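Local coordinates for protein tRNA-splicing ligase RtcB (Thermus thermophilus, PDB 2EPG) that probably joins RNA ends in a GTP- and manganese-dependent reaction, sealing a 2',3'-cyclic phosphate or 3'-phosphate end to a 5'-hydroxyl end, at residues Q206-L210 with A306-I311; Y20-I24 with A34-K40; R389-A395 with K474-R480. All coordinates share one frame. Residue numbers count along the deposited sequence, not the author numbering.

Interaction 1 (Q206-L210 with A306-I311); sequences QIGTL and ANRQLI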
loop_
_atom_site.group_PDB
_atom_site.type_symbol
_atom_site.label_atom_id
_atom_site.label_comp_id
_atom_site.label_asym_id
_atom_site.label_seq_id
_atom_site.Cartn_x
_atom_site.Cartn_y
_atom_site.Cartn_z
ATOM N N GLN A 206 0.293 -2.554 -19.812
ATOM C CA GLN A 206 -0.513 -3.086 -18.717
ATOM C C GLN A 206 -1.272 -1.998 -17.963
ATOM O O GLN A 206 -2.092 -2.302 -17.095
ATOM C CB GLN A 206 0.371 -3.868 -17.740
ATOM C CG GLN A 206 1.161 -5.021 -18.382
ATOM C CD GLN A 206 2.064 -5.759 -17.392
ATOM O OE1 GLN A 206 2.880 -5.150 -16.684
ATOM N NE2 GLN A 206 1.929 -7.079 -17.348
ATOM N N ILE A 207 -1.015 -0.734 -18.293
ATOM C CA ILE A 207 -1.694 0.353 -17.596
ATOM C C ILE A 207 -3.194 0.183 -17.729
ATOM O O ILE A 207 -3.707 -0.113 -18.810
ATOM C CB ILE A 207 -1.249 1.756 -18.119
ATOM C CG1 ILE A 207 -1.748 2.857 -17.179
ATOM C CG2 ILE A 207 -1.776 2.009 -19.505
ATOM C CD1 ILE A 207 -1.172 4.219 -17.508
ATOM N N GLY A 208 -3.895 0.319 -16.610
ATOM C CA GLY A 208 -5.341 0.177 -16.628
ATOM C C GLY A 208 -5.815 -1.241 -16.417
ATOM O O GLY A 208 -6.968 -1.557 -16.712
ATOM N N THR A 209 -4.947 -2.100 -15.894
ATOM C CA THR A 209 -5.323 -3.504 -15.654
ATOM C C THR A 209 -4.974 -3.884 -14.230
ATOM O O THR A 209 -4.048 -3.330 -13.647
ATOM C CB THR A 209 -4.588 -4.469 -16.601
ATOM O OG1 THR A 209 -3.175 -4.404 -16.348
ATOM C CG2 THR A 209 -4.851 -4.093 -18.052
ATOM N N LEU A 210 -5.721 -4.833 -13.680
ATOM C CA LEU A 210 -5.526 -5.285 -12.312
ATOM C C LEU A 210 -4.320 -6.192 -12.126
ATOM O O LEU A 210 -3.595 -6.074 -11.141
ATOM C CB LEU A 210 -6.801 -6.002 -11.838
ATOM C CG LEU A 210 -7.996 -5.063 -11.638
ATOM C CD1 LEU A 210 -9.317 -5.834 -11.528
ATOM C CD2 LEU A 210 -7.739 -4.246 -10.382
ATOM N N ALA A 306 -1.030 5.854 -11.377
ATOM C CA ALA A 306 -1.788 6.106 -12.608
ATOM C C ALA A 306 -2.670 4.940 -12.963
ATOM O O ALA A 306 -3.788 5.109 -13.448
ATOM C CB ALA A 306 -0.835 6.401 -13.759
ATOM N N ASN A 307 -2.155 3.745 -12.731
ATOM C CA ASN A 307 -2.905 2.537 -13.019
ATOM C C ASN A 307 -4.206 2.494 -12.206
ATOM O O ASN A 307 -5.268 2.137 -12.731
ATOM C CB ASN A 307 -2.050 1.305 -12.701
ATOM C CG ASN A 307 -2.727 0.021 -13.116
ATOM O OD1 ASN A 307 -3.285 -0.060 -14.205
ATOM N ND2 ASN A 307 -2.675 -0.994 -12.260
ATOM N N ARG A 308 -4.122 2.834 -10.919
ATOM C CA ARG A 308 -5.312 2.818 -10.082
ATOM C C ARG A 308 -6.243 3.957 -10.506
ATOM O O ARG A 308 -7.466 3.806 -10.501
ATOM C CB ARG A 308 -4.931 2.936 -8.598
ATOM C CG ARG A 308 -4.235 1.676 -8.052
ATOM C CD ARG A 308 -4.228 1.611 -6.518
ATOM N NE ARG A 308 -3.345 2.590 -5.881
ATOM C CZ ARG A 308 -2.069 2.375 -5.573
ATOM N NH1 ARG A 308 -1.366 3.329 -4.992
ATOM N NH2 ARG A 308 -1.489 1.211 -5.847
ATOM N N GLN A 309 -5.666 5.094 -10.881
ATOM C CA GLN A 309 -6.469 6.215 -11.319
ATOM C C GLN A 309 -7.263 5.809 -12.563
ATOM O O GLN A 309 -8.457 6.099 -12.655
ATOM C CB GLN A 309 -5.579 7.425 -11.638
ATOM C CG GLN A 309 -6.340 8.628 -12.204
ATOM C CD GLN A 309 -7.361 9.220 -11.212
ATOM O OE1 GLN A 309 -7.061 9.410 -10.032
ATOM N NE2 GLN A 309 -8.553 9.526 -11.701
ATOM N N LEU A 310 -6.613 5.110 -13.499
ATOM C CA LEU A 310 -7.279 4.691 -14.736
ATOM C C LEU A 310 -8.397 3.720 -14.435
ATOM O O LEU A 310 -9.487 3.822 -14.981
ATOM C CB LEU A 310 -6.296 4.011 -15.712
ATOM C CG LEU A 310 -6.282 4.475 -17.183
ATOM C CD1 LEU A 310 -5.646 3.395 -18.073
ATOM C CD2 LEU A 310 -7.690 4.798 -17.668
ATOM N N ILE A 311 -8.122 2.758 -13.566
ATOM C CA ILE A 311 -9.134 1.778 -13.208
ATOM C C ILE A 311 -10.340 2.475 -12.584
ATOM O O ILE A 311 -11.483 2.131 -12.874
ATOM C CB ILE A 311 -8.556 0.724 -12.239
ATOM C CG1 ILE A 311 -7.478 -0.096 -12.968
ATOM C CG2 ILE A 311 -9.670 -0.214 -11.739
ATOM C CD1 ILE A 311 -6.685 -1.037 -12.081
#
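Residues Q206-T209 form a type II beta turn that meets one flank of helix 288-321; the closest backbone approach is G208 to N307, whose CA atoms lie 5.0 Å apart. At phi/psi 89/18, G208 has the backbone angles that call for glycine at this corner of the turn. A CB there would clash with L310 CD1, which already sits 3.5 Å from G208 CA, so the helix packs directly on bare backbone.

The turn is closed internally by a weak bond from T209 N to Q206 O (3.1 Å) and a very short one from T209 OG1 to the same Q206 O (2.5 Å). N307 reads the turn from outside. Its OD1 accepts G208 N at 2.5 Å and, weakly, T209 N at 3.1 Å, while its ND2 donates to T209 O at 3.0 Å with an N-H...O angle of 159°. Apolar contacts flank the N307 amide: I207 CG1 meets L310 CD1 at 4.0 Å, I207 CD1 meets A306 CB at 4.4 Å, and L210 CD2 meets I311 CD1 at 3.8 Å.

Outside the pair, T209 OG1 hydrogen-bonds to R250 and L210 O to T247. The loop leads toward strand 216-225, and the side chains of I311 and L210 come near those of L217 and H215, predicted to bind GMP and manganese respectively. Chemically, one carboxamide supplies both an acceptor and a donor to main-chain groups, so one helix side chain pairs with G208 N and T209 O, and weakly with T209 N, in a largely buried contact.

Interaction 2 (Y20-I24 with A34-K40); sequences YTYRI and AVFFASK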
loop_
_atom_site.group_PDB
_atom_site.type_symbol
_atom_site.label_atom_id
_atom_site.label_comp_id
_atom_site.label_asym_id
_atom_site.label_seq_id
_atom_site.Cartn_x
_atom_site.Cartn_y
_atom_site.Cartn_z
ATOM N N TYR A 20 0.212 -4.602 23.295
ATOM C CA TYR A 20 0.473 -5.034 21.927
ATOM C C TYR A 20 1.804 -4.550 21.326
ATOM O O TYR A 20 1.972 -4.582 20.110
ATOM C CB TYR A 20 -0.676 -4.596 21.006
ATOM C CG TYR A 20 -2.036 -5.036 21.491
ATOM C CD1 TYR A 20 -2.672 -4.365 22.533
ATOM C CD2 TYR A 20 -2.665 -6.144 20.937
ATOM C CE1 TYR A 20 -3.904 -4.789 23.018
ATOM C CE2 TYR A 20 -3.906 -6.585 21.406
ATOM C CZ TYR A 20 -4.518 -5.899 22.450
ATOM O OH TYR A 20 -5.735 -6.325 22.930
ATOM N N THR A 21 2.749 -4.144 22.171
ATOM C CA THR A 21 4.038 -3.637 21.701
ATOM C C THR A 21 5.241 -4.357 22.340
ATOM O O THR A 21 5.396 -4.361 23.573
ATOM C CB THR A 21 4.129 -2.130 21.987
ATOM O OG1 THR A 21 2.950 -1.485 21.477
ATOM C CG2 THR A 21 5.361 -1.522 21.338
ATOM N N TYR A 22 6.096 -4.946 21.497
ATOM C CA TYR A 22 7.285 -5.680 21.957
ATOM C C TYR A 22 8.601 -5.147 21.397
ATOM O O TYR A 22 8.686 -4.710 20.246
ATOM C CB TYR A 22 7.154 -7.160 21.607
ATOM C CG TYR A 22 5.884 -7.769 22.161
ATOM C CD1 TYR A 22 5.763 -8.065 23.523
ATOM C CD2 TYR A 22 4.782 -7.998 21.333
ATOM C CE1 TYR A 22 4.570 -8.573 24.050
ATOM C CE2 TYR A 22 3.580 -8.503 21.844
ATOM C CZ TYR A 22 3.483 -8.788 23.204
ATOM O OH TYR A 22 2.302 -9.281 23.707
ATOM N N ARG A 23 9.635 -5.218 22.226
ATOM C CA ARG A 23 10.946 -4.726 21.881
ATOM C C ARG A 23 11.986 -5.850 21.865
ATOM O O ARG A 23 11.996 -6.715 22.743
ATOM C CB ARG A 23 11.325 -3.654 22.900
ATOM C CG ARG A 23 12.687 -3.065 22.770
ATOM C CD ARG A 23 13.181 -2.692 24.152
ATOM N NE ARG A 23 14.536 -2.191 24.066
ATOM C CZ ARG A 23 15.499 -2.443 24.939
ATOM N NH1 ARG A 23 16.693 -1.924 24.731
ATOM N NH2 ARG A 23 15.273 -3.202 26.008
ATOM N N ILE A 24 12.819 -5.855 20.827
ATOM C CA ILE A 24 13.906 -6.820 20.686
ATOM C C ILE A 24 15.130 -5.972 20.967
ATOM O O ILE A 24 15.589 -5.220 20.106
ATOM C CB ILE A 24 14.003 -7.375 19.253
ATOM C CG1 ILE A 24 12.761 -8.208 18.936
ATOM C CG2 ILE A 24 15.282 -8.203 19.096
ATOM C CD1 ILE A 24 12.583 -8.517 17.468
ATOM N N ALA A 34 14.843 -3.323 17.747
ATOM C CA ALA A 34 13.773 -3.559 16.803
ATOM C C ALA A 34 12.515 -3.531 17.685
ATOM O O ALA A 34 12.579 -3.850 18.877
ATOM C CB ALA A 34 13.918 -4.918 16.148
ATOM N N VAL A 35 11.388 -3.120 17.124
ATOM C CA VAL A 35 10.142 -3.112 17.872
ATOM C C VAL A 35 9.058 -3.681 16.977
ATOM O O VAL A 35 8.994 -3.341 15.797
ATOM C CB VAL A 35 9.743 -1.670 18.303
ATOM C CG1 VAL A 35 8.271 -1.634 18.690
ATOM C CG2 VAL A 35 10.611 -1.198 19.461
ATOM N N PHE A 36 8.226 -4.572 17.508
ATOM C CA PHE A 36 7.134 -5.130 16.714
ATOM C C PHE A 36 5.822 -5.113 17.490
ATOM O O PHE A 36 5.810 -5.178 18.721
ATOM C CB PHE A 36 7.443 -6.557 16.211
ATOM C CG PHE A 36 7.579 -7.593 17.295
ATOM C CD1 PHE A 36 8.795 -7.785 17.946
ATOM C CD2 PHE A 36 6.498 -8.396 17.644
ATOM C CE1 PHE A 36 8.937 -8.765 18.930
ATOM C CE2 PHE A 36 6.622 -9.381 18.630
ATOM C CZ PHE A 36 7.848 -9.568 19.276
ATOM N N PHE A 37 4.718 -4.986 16.763
ATOM C CA PHE A 37 3.407 -4.939 17.383
ATOM C C PHE A 37 2.706 -6.279 17.193
ATOM O O PHE A 37 2.707 -6.840 16.096
ATOM C CB PHE A 37 2.579 -3.793 16.776
ATOM C CG PHE A 37 3.292 -2.461 16.773
ATOM C CD1 PHE A 37 4.066 -2.067 15.685
ATOM C CD2 PHE A 37 3.228 -1.623 17.878
ATOM C CE1 PHE A 37 4.766 -0.860 15.700
ATOM C CE2 PHE A 37 3.923 -0.414 17.910
ATOM C CZ PHE A 37 4.695 -0.030 16.820
ATOM N N ALA A 38 2.111 -6.806 18.259
ATOM C CA ALA A 38 1.433 -8.088 18.143
ATOM C C ALA A 38 0.474 -8.394 19.284
ATOM O O ALA A 38 0.438 -7.697 20.292
ATOM C CB ALA A 38 2.461 -9.197 18.028
ATOM N N SER A 39 -0.307 -9.454 19.101
ATOM C CA SER A 39 -1.295 -9.897 20.089
ATOM C C SER A 39 -0.709 -11.031 20.895
ATOM O O SER A 39 0.330 -11.586 20.532
ATOM C CB SER A 39 -2.558 -10.431 19.398
ATOM O OG SER A 39 -3.373 -9.399 18.862
ATOM N N LYS A 40 -1.382 -11.385 21.988
ATOM C CA LYS A 40 -0.929 -12.509 22.789
ATOM C C LYS A 40 -1.107 -13.710 21.879
ATOM O O LYS A 40 -0.338 -14.666 21.925
ATOM C CB LYS A 40 -1.780 -12.667 24.054
ATOM C CG LYS A 40 -1.369 -11.716 25.170
ATOM C CD LYS A 40 0.133 -11.849 25.430
ATOM C CE LYS A 40 0.654 -10.803 26.396
ATOM N NZ LYS A 40 2.145 -10.801 26.399
#
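Strands 21-24 and 34-37 form an antiparallel beta hairpin near the N terminus: their axes approach to 4.6 Å and their directions differ by 155°. Main-chain hydrogen bonds set the register. The hydrogen-bonded pair Y22-F36 is joined by Y22 N to F36 O and F36 N to Y22 O, both 2.8 Å; I24-A34 follows with I24 N to A34 O at 2.8 Å and A34 N to I24 O at 3.1 Å. Past the strand ends, A38 N reaches Y20 O at 2.9 Å. CA-H...O contacts add to the ladder, among them V35 CA to Y22 O at 3.2 Å.

Apolar and aromatic contacts concentrate on the face carrying Y22, I24, A34 and F36. Y22 CB lies over the F36 ring, 3.6 Å from its centroid and 21° off the normal, a CH-pi contact; the two rings are oblique, with planes at 34°. I24 CG1 approaches the edge of the same ring, 3.9 Å from F36 CE1. On the other face, T21 CG2 touches V35 CG1 at 3.9 Å, and A470 of helix 462-470 packs against T21 and F37.

Two side chains of strand 21-24 find their polar partners just outside the segments: R23 forms a salt bridge with D33 in the connecting loop, and T21 OG1 hydrogen-bonds to P19 O. Strands 15-18 and 70-73 flank the pair, making the hairpin an internal part of the larger sheet. The polar side-chain contact across the pair comes from beyond the strand, where K40 folds back so that its NZ donates to Y22 OH at 3.1 Å, at the edge of the tyrosine ring.

Interaction 3 (R389-A395 with K474-R480); sequences RYSYVLA and KKVARLR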
loop_
_atom_site.group_PDB
_atom_site.type_symbol
_atom_site.label_atom_id
_atom_site.label_comp_id
_atom_site.label_asym_id
_atom_site.label_seq_id
_atom_site.Cartn_x
_atom_site.Cartn_y
_atom_site.Cartn_z
ATOM N N ARG A 389 -13.430 -11.143 1.557
ATOM C CA ARG A 389 -13.304 -11.048 3.011
ATOM C C ARG A 389 -13.532 -9.588 3.396
ATOM O O ARG A 389 -13.585 -8.724 2.523
ATOM C CB ARG A 389 -11.906 -11.483 3.442
ATOM C CG ARG A 389 -11.476 -12.824 2.878
ATOM C CD ARG A 389 -12.287 -13.957 3.487
ATOM N NE ARG A 389 -12.115 -14.000 4.935
ATOM C CZ ARG A 389 -10.945 -14.180 5.546
ATOM N NH1 ARG A 389 -10.887 -14.200 6.874
ATOM N NH2 ARG A 389 -9.835 -14.345 4.831
ATOM N N TYR A 390 -13.660 -9.311 4.691
ATOM C CA TYR A 390 -13.868 -7.941 5.152
ATOM C C TYR A 390 -12.679 -7.028 4.882
ATOM O O TYR A 390 -11.523 -7.460 4.894
ATOM C CB TYR A 390 -14.094 -7.886 6.656
ATOM C CG TYR A 390 -15.387 -8.467 7.146
ATOM C CD1 TYR A 390 -15.392 -9.531 8.056
ATOM C CD2 TYR A 390 -16.608 -7.938 6.738
ATOM C CE1 TYR A 390 -16.581 -10.048 8.543
ATOM C CE2 TYR A 390 -17.805 -8.450 7.220
ATOM C CZ TYR A 390 -17.781 -9.503 8.122
ATOM O OH TYR A 390 -18.963 -10.003 8.606
ATOM N N SER A 391 -12.979 -5.757 4.657
ATOM C CA SER A 391 -11.952 -4.743 4.475
ATOM C C SER A 391 -12.215 -3.761 5.602
ATOM O O SER A 391 -13.337 -3.687 6.105
ATOM C CB SER A 391 -12.097 -4.046 3.130
ATOM O OG SER A 391 -11.496 -4.829 2.121
ATOM N N TYR A 392 -11.199 -3.019 6.016
ATOM C CA TYR A 392 -11.407 -2.052 7.087
ATOM C C TYR A 392 -10.837 -0.689 6.700
ATOM O O TYR A 392 -9.962 -0.579 5.839
ATOM C CB TYR A 392 -10.737 -2.517 8.391
ATOM C CG TYR A 392 -11.241 -3.849 8.946
ATOM C CD1 TYR A 392 -10.843 -5.068 8.384
ATOM C CD2 TYR A 392 -12.134 -3.889 10.013
ATOM C CE1 TYR A 392 -11.325 -6.278 8.866
ATOM C CE2 TYR A 392 -12.618 -5.103 10.504
ATOM C CZ TYR A 392 -12.211 -6.284 9.923
ATOM O OH TYR A 392 -12.705 -7.471 10.406
ATOM N N VAL A 393 -11.371 0.352 7.319
ATOM C CA VAL A 393 -10.880 1.696 7.108
ATOM C C VAL A 393 -10.471 2.136 8.518
ATOM O O VAL A 393 -11.288 2.083 9.451
ATOM C CB VAL A 393 -11.974 2.648 6.586
ATOM C CG1 VAL A 393 -11.405 4.054 6.474
ATOM C CG2 VAL A 393 -12.501 2.163 5.218
ATOM N N LEU A 394 -9.203 2.511 8.678
ATOM C CA LEU A 394 -8.698 2.977 9.955
ATOM C C LEU A 394 -8.308 4.428 9.735
ATOM O O LEU A 394 -8.472 4.954 8.637
ATOM C CB LEU A 394 -7.458 2.170 10.374
ATOM C CG LEU A 394 -7.564 0.641 10.236
ATOM C CD1 LEU A 394 -6.237 -0.019 10.632
ATOM C CD2 LEU A 394 -8.692 0.115 11.101
ATOM N N ALA A 395 -7.813 5.079 10.782
ATOM C CA ALA A 395 -7.342 6.452 10.677
ATOM C C ALA A 395 -5.978 6.497 11.362
ATOM O O ALA A 395 -5.764 5.807 12.363
ATOM C CB ALA A 395 -8.317 7.420 11.353
ATOM N N LYS A 474 -6.695 3.759 14.431
ATOM C CA LYS A 474 -8.037 3.807 14.968
ATOM C C LYS A 474 -9.051 3.233 13.973
ATOM O O LYS A 474 -9.066 3.624 12.803
ATOM C CB LYS A 474 -8.411 5.250 15.295
ATOM C CG LYS A 474 -9.866 5.413 15.721
ATOM C CD LYS A 474 -10.255 6.879 15.854
ATOM C CE LYS A 474 -9.600 7.525 17.050
ATOM N NZ LYS A 474 -10.079 8.929 17.230
ATOM N N LYS A 475 -9.886 2.305 14.439
ATOM C CA LYS A 475 -10.911 1.706 13.590
ATOM C C LYS A 475 -11.974 2.711 13.224
ATOM O O LYS A 475 -12.483 3.424 14.082
ATOM C CB LYS A 475 -11.585 0.530 14.288
ATOM C CG LYS A 475 -10.709 -0.692 14.362
ATOM C CD LYS A 475 -11.364 -1.804 15.159
ATOM C CE LYS A 475 -12.628 -2.299 14.503
ATOM N NZ LYS A 475 -13.241 -3.404 15.325
ATOM N N VAL A 476 -12.310 2.768 11.940
ATOM C CA VAL A 476 -13.330 3.688 11.479
ATOM C C VAL A 476 -14.515 2.935 10.908
ATOM O O VAL A 476 -15.654 3.196 11.285
ATOM C CB VAL A 476 -12.780 4.649 10.415
ATOM C CG1 VAL A 476 -13.896 5.584 9.948
ATOM C CG2 VAL A 476 -11.592 5.424 10.993
ATOM N N ALA A 477 -14.262 1.997 9.998
ATOM C CA ALA A 477 -15.367 1.233 9.419
ATOM C C ALA A 477 -14.941 -0.104 8.866
ATOM O O ALA A 477 -13.750 -0.373 8.708
ATOM C CB ALA A 477 -16.067 2.054 8.316
ATOM N N ARG A 478 -15.935 -0.948 8.591
ATOM C CA ARG A 478 -15.701 -2.262 8.021
ATOM C C ARG A 478 -16.529 -2.343 6.759
ATOM O O ARG A 478 -17.655 -1.850 6.721
ATOM C CB ARG A 478 -16.103 -3.390 8.976
ATOM C CG ARG A 478 -15.746 -4.756 8.412
ATOM C CD ARG A 478 -16.015 -5.877 9.409
ATOM N NE ARG A 478 -17.440 -6.093 9.624
ATOM C CZ ARG A 478 -17.935 -6.801 10.631
ATOM N NH1 ARG A 478 -19.244 -6.957 10.760
ATOM N NH2 ARG A 478 -17.114 -7.338 11.522
ATOM N N LEU A 479 -15.956 -2.982 5.743
ATOM C CA LEU A 479 -16.557 -3.122 4.429
ATOM C C LEU A 479 -16.759 -4.597 4.058
ATOM O O LEU A 479 -15.844 -5.409 4.198
ATOM C CB LEU A 479 -15.631 -2.475 3.383
ATOM C CG LEU A 479 -15.435 -0.957 3.234
ATOM C CD1 LEU A 479 -15.981 -0.194 4.407
ATOM C CD2 LEU A 479 -13.953 -0.669 2.992
ATOM N N ARG A 480 -17.948 -4.930 3.564
ATOM C CA ARG A 480 -18.248 -6.297 3.153
ATOM C C ARG A 480 -18.387 -6.328 1.624
ATOM O O ARG A 480 -19.069 -5.491 1.033
ATOM C CB ARG A 480 -19.534 -6.764 3.839
ATOM C CG ARG A 480 -19.847 -8.231 3.613
ATOM C CD ARG A 480 -20.836 -8.770 4.638
ATOM N NE ARG A 480 -20.970 -10.214 4.484
ATOM C CZ ARG A 480 -21.556 -10.796 3.443
ATOM N NH1 ARG A 480 -21.623 -12.120 3.373
ATOM N NH2 ARG A 480 -22.101 -10.055 2.480
#
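From R389, whose CB points away from 474-480 and whose guanidinium forms a salt bridge with D386, the chain passes to Y390. There the guanidinium of R478 lies flat on the tyrosine ring, with centres 4.0 Å apart and planes at 16°: a cation-pi stack, in which R478 also keeps a salt bridge to D223.

S391, a predicted GMP-binding residue, starts the antiparallel ladder: S391 N to L479 O is 2.9 Å and L479 N to S391 O is 2.7 Å. Y392 forms a non-hydrogen-bonded pair with R478, whose CG lies over its ring, 4.2 Å from the centroid. At V393 the register slips by one residue. V393 O accepts both V476 N (2.8 Å) and A477 N (3.0 Å), while V393 N donates to A477 O (2.8 Å), so V476 and A477 together face one residue, a classic beta bulge. L394 then pairs with K475, its CD2 3.9 Å from K475 CG, and A395 ends the ladder through A395 N to K474 O at 2.8 Å and K474 N to A395 O at 3.1 Å.

Backbone hydrogen bonds of Y392 with V383 and L394 with V381 place strand 391-395 between strands 380-383 and 474-486; strand 216-225 pairs with the latter. Helix 462-470 packs through V464 on Y392, L394 and K475, while helix 228-234 meets V393 and A395 through F234 and V476 through A230 and A231.

From the N terminus, interaction 2 comes first, closing a hairpin across nine connecting residues. Interaction 1 follows, bringing the loop after helix 197-203 onto helix 288-321 across 95 intervening residues; interaction 3 then spans 78 residues to join strand 391-395 to the C-terminal strand. The three closures run in series, none nesting or crossing. Interactions 2 and 3 belong to one large mixed sheet, their nearest atoms about 11 Å apart, and both pack against helix 462-470. Interaction 1 instead fixes a loop to a helix; its centre is about 36 Å from that of interaction 2, on the opposite side of the chain's centre, and about 24 Å from that of interaction 3.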